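AT-less polyketide synthase (Streptomyces platensis subsp. rosaceus, PDB 4TKT) probably catalyses decarboxylative Claisen condensation, the chain-extending step of polyketide assembly, as a ketosynthase domain of the isomigrastatin AT-less type I synthase. Local coordinates at residues R45-Y51 / S216-Y222; T62-W66 / F230-R236; E474-L479 / L602-P606. All coordinates share one frame; numbering follows the deposited sequence.

Contact 1 (R45-Y51 / S216-Y222); sequences RWDHSRY and SVHPGKY
Trp46 lays its indole across His218 and Pro219. Its CG sits in the crowded position between backbone N and carbonyl carbon (chi1 62°), and from CB the ring leads over the proline. Pro219 CB stands 3.7 Å from the centroid of the five-membered ring, near its normal, a CH-pi contact over the face. Further out, CE3 meets Pro219 CD, Trp46 CZ3 comes within 3.5 Å of His218 C, and CH2, at the far end, lies near His218 O. At the edge of the benzo ring, Trp46 CZ2 touches Tyr222 CD1 at 3.8 Å; the rings meet obliquely. Trp46 NE1 gives a nearly straight bond to His48 ND1 (3.0 Å, 169°), which fixes the rotation of both rings. In this thiolase-fold ketosynthase, residues 216-222 carry strand 208-214 into helix 220-227, and the loop 45-51 lies against that junction; His218 ND1 caps the turn by accepting from Gly220 N. The edge of the His48 ring points, offset, to the face of Tyr222, while His48 NE2 bonds Ser64 O. Tyr51 meets the same Pro219 CB with its ring face, 4.1 Å from the centroid. Arg45 NH1 lies 2.8 Å from Ser216 O and forms a salt bridge with Glu251.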
# COMPACT_ATOMS: atom_id res chain seq x y z
N ARG A 45 9.88 -14.35 16.56
CA ARG A 45 9.15 -15.20 15.63
C ARG A 45 9.28 -16.69 15.97
O ARG A 45 8.28 -17.36 16.24
CB ARG A 45 9.63 -14.96 14.20
CG ARG A 45 9.45 -13.53 13.71
CD ARG A 45 7.98 -13.16 13.65
NE ARG A 45 7.79 -11.78 13.19
CZ ARG A 45 7.58 -11.44 11.93
NH1 ARG A 45 7.52 -12.37 10.98
NH2 ARG A 45 7.42 -10.16 11.60
N TRP A 46 10.51 -17.19 15.94
CA TRP A 46 10.80 -18.57 16.32
C TRP A 46 12.29 -18.74 16.58
O TRP A 46 13.09 -17.86 16.26
CB TRP A 46 10.34 -19.55 15.23
CG TRP A 46 11.02 -19.36 13.90
CD1 TRP A 46 12.25 -19.83 13.53
CD2 TRP A 46 10.50 -18.66 12.76
NE1 TRP A 46 12.53 -19.46 12.24
CE2 TRP A 46 11.48 -18.74 11.74
CE3 TRP A 46 9.31 -17.97 12.50
CZ2 TRP A 46 11.30 -18.16 10.49
CZ3 TRP A 46 9.14 -17.39 11.25
CH2 TRP A 46 10.13 -17.49 10.26
N ASP A 47 12.67 -19.87 17.17
CA ASP A 47 14.08 -20.17 17.38
C ASP A 47 14.67 -20.76 16.10
O ASP A 47 14.53 -21.95 15.82
CB ASP A 47 14.26 -21.14 18.54
CG ASP A 47 15.72 -21.38 18.86
OD1 ASP A 47 16.56 -20.53 18.50
OD2 ASP A 47 16.03 -22.42 19.48
N HIS A 48 15.35 -19.91 15.33
CA HIS A 48 15.83 -20.30 14.01
C HIS A 48 17.05 -21.20 14.08
O HIS A 48 17.43 -21.82 13.08
CB HIS A 48 16.14 -19.05 13.18
CG HIS A 48 16.25 -19.33 11.71
ND1 HIS A 48 15.21 -19.83 10.97
CD2 HIS A 48 17.28 -19.17 10.85
CE1 HIS A 48 15.59 -19.97 9.71
NE2 HIS A 48 16.84 -19.57 9.61
N SER A 49 17.67 -21.29 15.25
CA SER A 49 18.84 -22.15 15.43
C SER A 49 18.44 -23.62 15.32
O SER A 49 19.29 -24.48 15.08
CB SER A 49 19.50 -21.89 16.79
OG SER A 49 18.85 -22.61 17.82
N ARG A 50 17.16 -23.89 15.48
CA ARG A 50 16.65 -25.25 15.31
C ARG A 50 16.65 -25.64 13.84
O ARG A 50 16.71 -26.83 13.51
CB ARG A 50 15.23 -25.37 15.88
CG ARG A 50 14.64 -26.77 15.75
CD ARG A 50 13.17 -26.81 16.11
NE ARG A 50 12.55 -28.06 15.67
CZ ARG A 50 11.28 -28.39 15.89
NH1 ARG A 50 10.48 -27.57 16.54
NH2 ARG A 50 10.82 -29.55 15.44
N TYR A 51 16.61 -24.65 12.95
CA TYR A 51 16.47 -24.92 11.53
C TYR A 51 17.67 -24.50 10.68
O TYR A 51 17.84 -25.00 9.58
CB TYR A 51 15.22 -24.22 10.99
CG TYR A 51 13.98 -24.47 11.81
CD1 TYR A 51 13.29 -25.67 11.71
CD2 TYR A 51 13.49 -23.50 12.68
CE1 TYR A 51 12.15 -25.90 12.45
CE2 TYR A 51 12.36 -23.73 13.43
CZ TYR A 51 11.69 -24.93 13.31
OH TYR A 51 10.56 -25.16 14.06
N SER A 216 5.62 -13.48 7.03
CA SER A 216 6.42 -14.66 7.31
C SER A 216 6.27 -15.05 8.78
O SER A 216 7.13 -14.73 9.60
CB SER A 216 7.89 -14.42 6.97
OG SER A 216 8.06 -14.12 5.59
N VAL A 217 5.19 -15.74 9.10
CA VAL A 217 4.83 -16.00 10.49
C VAL A 217 5.27 -17.38 10.97
O VAL A 217 5.16 -17.70 12.15
CB VAL A 217 3.32 -15.85 10.70
CG1 VAL A 217 2.82 -14.55 10.08
CG2 VAL A 217 2.59 -17.03 10.10
N HIS A 218 5.76 -18.21 10.05
CA HIS A 218 6.07 -19.60 10.35
C HIS A 218 7.39 -20.02 9.70
O HIS A 218 7.72 -19.58 8.60
CB HIS A 218 4.91 -20.49 9.87
CG HIS A 218 4.94 -21.87 10.43
ND1 HIS A 218 5.56 -22.92 9.79
CD2 HIS A 218 4.40 -22.39 11.56
CE1 HIS A 218 5.41 -24.02 10.51
NE2 HIS A 218 4.71 -23.73 11.59
N PRO A 219 8.17 -20.87 10.40
CA PRO A 219 9.47 -21.29 9.86
C PRO A 219 9.36 -22.18 8.62
O PRO A 219 10.35 -22.33 7.89
CB PRO A 219 10.09 -22.06 11.03
CG PRO A 219 8.94 -22.49 11.87
CD PRO A 219 7.94 -21.39 11.75
N GLY A 220 8.19 -22.75 8.38
CA GLY A 220 7.98 -23.66 7.26
C GLY A 220 8.41 -23.10 5.92
O GLY A 220 9.03 -23.82 5.12
N LYS A 221 8.11 -21.83 5.68
CA LYS A 221 8.47 -21.18 4.43
C LYS A 221 9.98 -21.23 4.19
O LYS A 221 10.44 -21.38 3.06
CB LYS A 221 8.00 -19.73 4.42
CG LYS A 221 8.35 -18.96 3.16
CD LYS A 221 8.15 -17.46 3.33
CE LYS A 221 6.70 -17.12 3.62
NZ LYS A 221 6.50 -15.64 3.74
N TYR A 222 10.74 -21.12 5.28
CA TYR A 222 12.19 -21.12 5.19
C TYR A 222 12.75 -22.52 4.97
O TYR A 222 13.74 -22.69 4.25
CB TYR A 222 12.80 -20.49 6.44
CG TYR A 222 12.81 -18.98 6.35
CD1 TYR A 222 11.68 -18.24 6.69
CD2 TYR A 222 13.93 -18.30 5.90
CE1 TYR A 222 11.68 -16.86 6.60
CE2 TYR A 222 13.94 -16.92 5.80
CZ TYR A 222 12.81 -16.20 6.15
OH TYR A 222 12.82 -14.84 6.06

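Contact 2 (T62-W66 / F230-R236); sequences TYSKW and FASSDGR
Tyr63 and Ala231 make the direct hydrogen bond of this contact: the phenol OH donates to Ala231 O at 2.5 Å, approaching at a C=O...O angle of 124° and tilted 21° from the carbonyl plane. With CG between the backbone N and carbonyl carbon (chi1 59°), the ring is carried across to residues 230-236 so that its OH end arrives at this carbonyl. A second polar link runs through a water, which accepts from Ser64 OG at 2.9 Å and donates to Ser232 O at 3.1 Å.

Apolar side-chain contact centres on Ala231: Ala231 CB touches both Ser64 CB, 3.7 Å away, and Tyr63 CZ, at 3.8 Å. Both segments are irregular loops of the N-terminal half of the ketosynthase, one leading into strand 66-67 and the other following helix 220-227; Ser232 to Gly235 form a type I beta turn.

Trp66 packs against that turn. Gly235 N lies 3.4 Å above one indole face, toward the rim, and Lys65 CG is over the opposite face. Trp66 CE3 approaches Gly235 CA to 3.4 Å, and a CB on Gly235, whose phi is positive, would clash with the indole. Cut back to an alanine, Trp66 would probably leave the backbone of Asp234 and Gly235 without its aromatic cover and open a gap beneath the turn.

Arg236 crosses Trp66 at about a right angle, the guanidinium edge toward CD1; Arg236 NH1 bonds back to Gly235 O from above the carbonyl plane, and Arg236 NE forms a salt bridge with Asp36.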
# COMPACT_ATOMS: atom_id res chain seq x y z
N THR A 62 17.59 -25.27 6.84
CA THR A 62 17.61 -24.22 5.83
C THR A 62 18.89 -23.41 5.93
O THR A 62 19.46 -23.26 7.01
CB THR A 62 16.39 -23.28 5.97
OG1 THR A 62 16.44 -22.29 4.93
CG2 THR A 62 16.40 -22.59 7.32
N TYR A 63 19.36 -22.89 4.80
CA TYR A 63 20.61 -22.14 4.77
C TYR A 63 20.36 -20.64 4.71
O TYR A 63 21.30 -19.85 4.65
CB TYR A 63 21.47 -22.59 3.59
CG TYR A 63 20.81 -22.42 2.24
CD1 TYR A 63 19.92 -23.38 1.76
CD2 TYR A 63 21.07 -21.32 1.45
CE1 TYR A 63 19.30 -23.22 0.53
CE2 TYR A 63 20.47 -21.16 0.23
CZ TYR A 63 19.58 -22.11 -0.23
OH TYR A 63 18.98 -21.95 -1.46
N SER A 64 19.09 -20.26 4.73
CA SER A 64 18.72 -18.85 4.78
C SER A 64 18.29 -18.47 6.19
O SER A 64 17.57 -19.21 6.85
CB SER A 64 17.59 -18.55 3.80
OG SER A 64 17.14 -17.22 3.94
N LYS A 65 18.75 -17.31 6.66
CA LYS A 65 18.37 -16.81 7.97
C LYS A 65 18.06 -15.32 7.93
O LYS A 65 18.12 -14.63 8.95
CB LYS A 65 19.48 -17.09 8.99
CG LYS A 65 20.81 -16.44 8.66
CD LYS A 65 21.81 -16.66 9.79
CE LYS A 65 23.10 -15.89 9.55
NZ LYS A 65 24.01 -15.98 10.72
N TRP A 66 17.72 -14.83 6.74
CA TRP A 66 17.45 -13.41 6.55
C TRP A 66 16.05 -13.17 6.03
O TRP A 66 15.38 -14.09 5.55
CB TRP A 66 18.48 -12.81 5.59
CG TRP A 66 19.89 -13.02 6.01
CD1 TRP A 66 20.64 -12.22 6.83
CD2 TRP A 66 20.74 -14.12 5.64
NE1 TRP A 66 21.90 -12.75 6.99
CE2 TRP A 66 21.98 -13.91 6.27
CE3 TRP A 66 20.56 -15.25 4.85
CZ2 TRP A 66 23.05 -14.80 6.12
CZ3 TRP A 66 21.62 -16.13 4.70
CH2 TRP A 66 22.85 -15.90 5.34
N PHE A 230 15.66 -22.22 -3.40
CA PHE A 230 15.21 -20.95 -3.94
C PHE A 230 15.87 -19.78 -3.21
O PHE A 230 15.89 -18.66 -3.72
CB PHE A 230 13.69 -20.81 -3.85
CG PHE A 230 12.94 -21.88 -4.59
CD1 PHE A 230 12.98 -21.95 -5.97
CD2 PHE A 230 12.18 -22.81 -3.90
CE1 PHE A 230 12.28 -22.93 -6.66
CE2 PHE A 230 11.47 -23.79 -4.58
CZ PHE A 230 11.53 -23.85 -5.96
N ALA A 231 16.39 -20.05 -2.02
CA ALA A 231 16.96 -19.00 -1.19
C ALA A 231 18.37 -18.63 -1.62
O ALA A 231 19.14 -19.48 -2.05
CB ALA A 231 16.95 -19.42 0.27
N SER A 232 18.70 -17.34 -1.50
CA SER A 232 20.05 -16.87 -1.79
C SER A 232 20.97 -17.09 -0.58
O SER A 232 20.52 -17.03 0.56
CB SER A 232 20.05 -15.39 -2.19
OG SER A 232 19.39 -14.60 -1.21
N SER A 233 22.24 -17.35 -0.85
CA SER A 233 23.20 -17.68 0.20
C SER A 233 23.51 -16.52 1.13
O SER A 233 24.02 -16.72 2.23
CB SER A 233 24.50 -18.19 -0.43
OG SER A 233 24.26 -19.33 -1.22
N ASP A 234 23.20 -15.30 0.70
CA ASP A 234 23.54 -14.10 1.46
C ASP A 234 22.31 -13.33 1.93
O ASP A 234 22.43 -12.23 2.45
CB ASP A 234 24.44 -13.19 0.63
CG ASP A 234 23.74 -12.66 -0.61
OD1 ASP A 234 22.75 -13.28 -1.05
OD2 ASP A 234 24.19 -11.62 -1.15
N GLY A 235 21.13 -13.91 1.72
CA GLY A 235 19.89 -13.30 2.16
C GLY A 235 19.60 -11.97 1.51
O GLY A 235 19.02 -11.08 2.12
N ARG A 236 19.99 -11.83 0.25
CA ARG A 236 19.77 -10.60 -0.49
C ARG A 236 19.17 -10.89 -1.86
O ARG A 236 19.42 -11.95 -2.44
CB ARG A 236 21.07 -9.82 -0.65
CG ARG A 236 21.67 -9.31 0.66
CD ARG A 236 20.70 -8.39 1.38
NE ARG A 236 21.32 -7.70 2.51
CZ ARG A 236 21.53 -8.25 3.70
NH1 ARG A 236 21.20 -9.51 3.93
NH2 ARG A 236 22.09 -7.53 4.66
O HOH W 1 17.74 -15.91 1.38

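Contact 3 (E474-L479 / L602-P606); sequences ESAGRL and LPGYP
Three side chains of helix 469-482, Glu474, Ser475 and Arg478, meet Pro606, each set by its torsions. Glu474 has CG anti to the backbone N (chi1 -178°), which lays the CG methylene alongside the proline, 3.6 Å from Pro606 CB; the bend at chi2 turns the carboxylate away from the ring. Ser475 OG, beside its own backbone N, comes to 3.2 Å from Pro606 CD and bonds to Arg471 O one turn earlier. Arg478 is bent twice, at chi2 (-140°) and chi3 (-70°), and folds over the loop: NE passes 3.7 Å from Pro606 CB, the guanidinium edge points to Pro606 N, and one face lies over Pro603 CB. Leu479 carries CG anti to the backbone N, and its CD1 reaches both Leu602 CD2 and Pro603 CD at 4.2 Å. Leu479 also packs on Leu500 of helix 493-502 and Leu464 of strand 460-466. Tyr605 leaves the backbone away from residues 474-479; its OH bonds Phe467 N just before the helix, and its backbone N bonds Glu107. The extended, proline-rich loop 602-606 runs along one helix of the RhiE-like KS-MAT linker domain, on the side where Glu107 of the ketosynthase joins in.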
# COMPACT_ATOMS: atom_id res chain seq x y z
N GLU A 474 -3.44 11.26 21.06
CA GLU A 474 -2.40 10.69 20.21
C GLU A 474 -2.49 11.25 18.79
O GLU A 474 -1.48 11.63 18.20
CB GLU A 474 -2.52 9.16 20.20
CG GLU A 474 -1.45 8.44 19.38
CD GLU A 474 -0.15 8.24 20.14
OE1 GLU A 474 -0.01 8.81 21.25
OE2 GLU A 474 0.73 7.52 19.63
N SER A 475 -3.71 11.31 18.25
CA SER A 475 -3.94 11.88 16.93
C SER A 475 -3.50 13.34 16.86
O SER A 475 -2.92 13.78 15.87
CB SER A 475 -5.42 11.78 16.54
OG SER A 475 -5.82 10.43 16.39
N ALA A 476 -3.79 14.09 17.92
CA ALA A 476 -3.43 15.50 17.99
C ALA A 476 -1.92 15.66 17.92
O ALA A 476 -1.41 16.57 17.27
CB ALA A 476 -3.99 16.13 19.25
N GLY A 477 -1.21 14.77 18.61
CA GLY A 477 0.24 14.80 18.61
C GLY A 477 0.83 14.50 17.25
O GLY A 477 1.76 15.17 16.80
N ARG A 478 0.30 13.47 16.59
CA ARG A 478 0.83 13.05 15.30
C ARG A 478 0.51 14.07 14.21
O ARG A 478 1.30 14.26 13.28
CB ARG A 478 0.30 11.67 14.92
CG ARG A 478 0.56 10.60 15.98
CD ARG A 478 0.96 9.25 15.38
NE ARG A 478 -0.14 8.57 14.70
CZ ARG A 478 -0.14 8.26 13.41
NH1 ARG A 478 0.91 8.55 12.65
NH2 ARG A 478 -1.19 7.64 12.87
N LEU A 479 -0.64 14.73 14.33
CA LEU A 479 -1.01 15.78 13.39
C LEU A 479 -0.16 17.02 13.63
O LEU A 479 0.25 17.71 12.69
CB LEU A 479 -2.49 16.12 13.52
CG LEU A 479 -3.01 17.25 12.62
CD1 LEU A 479 -2.76 16.92 11.16
CD2 LEU A 479 -4.48 17.51 12.87
N LEU A 602 -2.85 13.41 5.12
CA LEU A 602 -2.67 13.66 6.54
C LEU A 602 -2.44 12.34 7.26
O LEU A 602 -2.81 11.29 6.74
CB LEU A 602 -3.88 14.39 7.12
CG LEU A 602 -4.11 15.80 6.56
CD1 LEU A 602 -5.43 16.36 7.04
CD2 LEU A 602 -2.97 16.72 6.98
N PRO A 603 -1.82 12.38 8.45
CA PRO A 603 -1.57 11.16 9.23
C PRO A 603 -2.83 10.33 9.45
O PRO A 603 -3.91 10.89 9.69
CB PRO A 603 -1.04 11.70 10.56
CG PRO A 603 -0.38 12.98 10.19
CD PRO A 603 -1.20 13.56 9.08
N GLY A 604 -2.69 9.01 9.37
CA GLY A 604 -3.80 8.10 9.56
C GLY A 604 -4.10 7.84 11.02
O GLY A 604 -3.36 8.29 11.90
N TYR A 605 -5.18 7.11 11.29
CA TYR A 605 -5.58 6.79 12.65
C TYR A 605 -4.48 6.03 13.39
O TYR A 605 -3.89 5.10 12.84
CB TYR A 605 -6.88 5.98 12.66
CG TYR A 605 -7.42 5.70 14.04
CD1 TYR A 605 -7.03 4.58 14.75
CD2 TYR A 605 -8.33 6.57 14.64
CE1 TYR A 605 -7.52 4.33 16.02
CE2 TYR A 605 -8.82 6.33 15.90
CZ TYR A 605 -8.41 5.20 16.59
OH TYR A 605 -8.90 4.95 17.85
N PRO A 606 -4.22 6.41 14.65
CA PRO A 606 -3.22 5.76 15.49
C PRO A 606 -3.78 4.51 16.17
O PRO A 606 -4.25 4.58 17.31
CB PRO A 606 -2.88 6.83 16.52
CG PRO A 606 -4.16 7.60 16.67
CD PRO A 606 -4.84 7.57 15.32

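Contacts 1 and 2 adjoin, with centres about 13 Å apart, and share elements: both bind the region between strands 39-40 and 66-67 to the start of helix 220-227 and to the loop after it. They touch through Tyr222 OH with Trp66 O and Tyr51 O with Thr62 N, so one network spans all four segments. Their chemistry differs: contact 1 is aromatic rings round a proline, contact 2 a phenol bond, a bridging water and an indole on a turn. Contact 3 lies apart, about 35 Å between centres from contact 1, and joins a linker-domain helix to a late loop by prolines packed against Arg478, Glu474 and Ser475 and a small leucine contact. All three are partly buried; among the touching residues, only Ser233 of contact 2 is exposed.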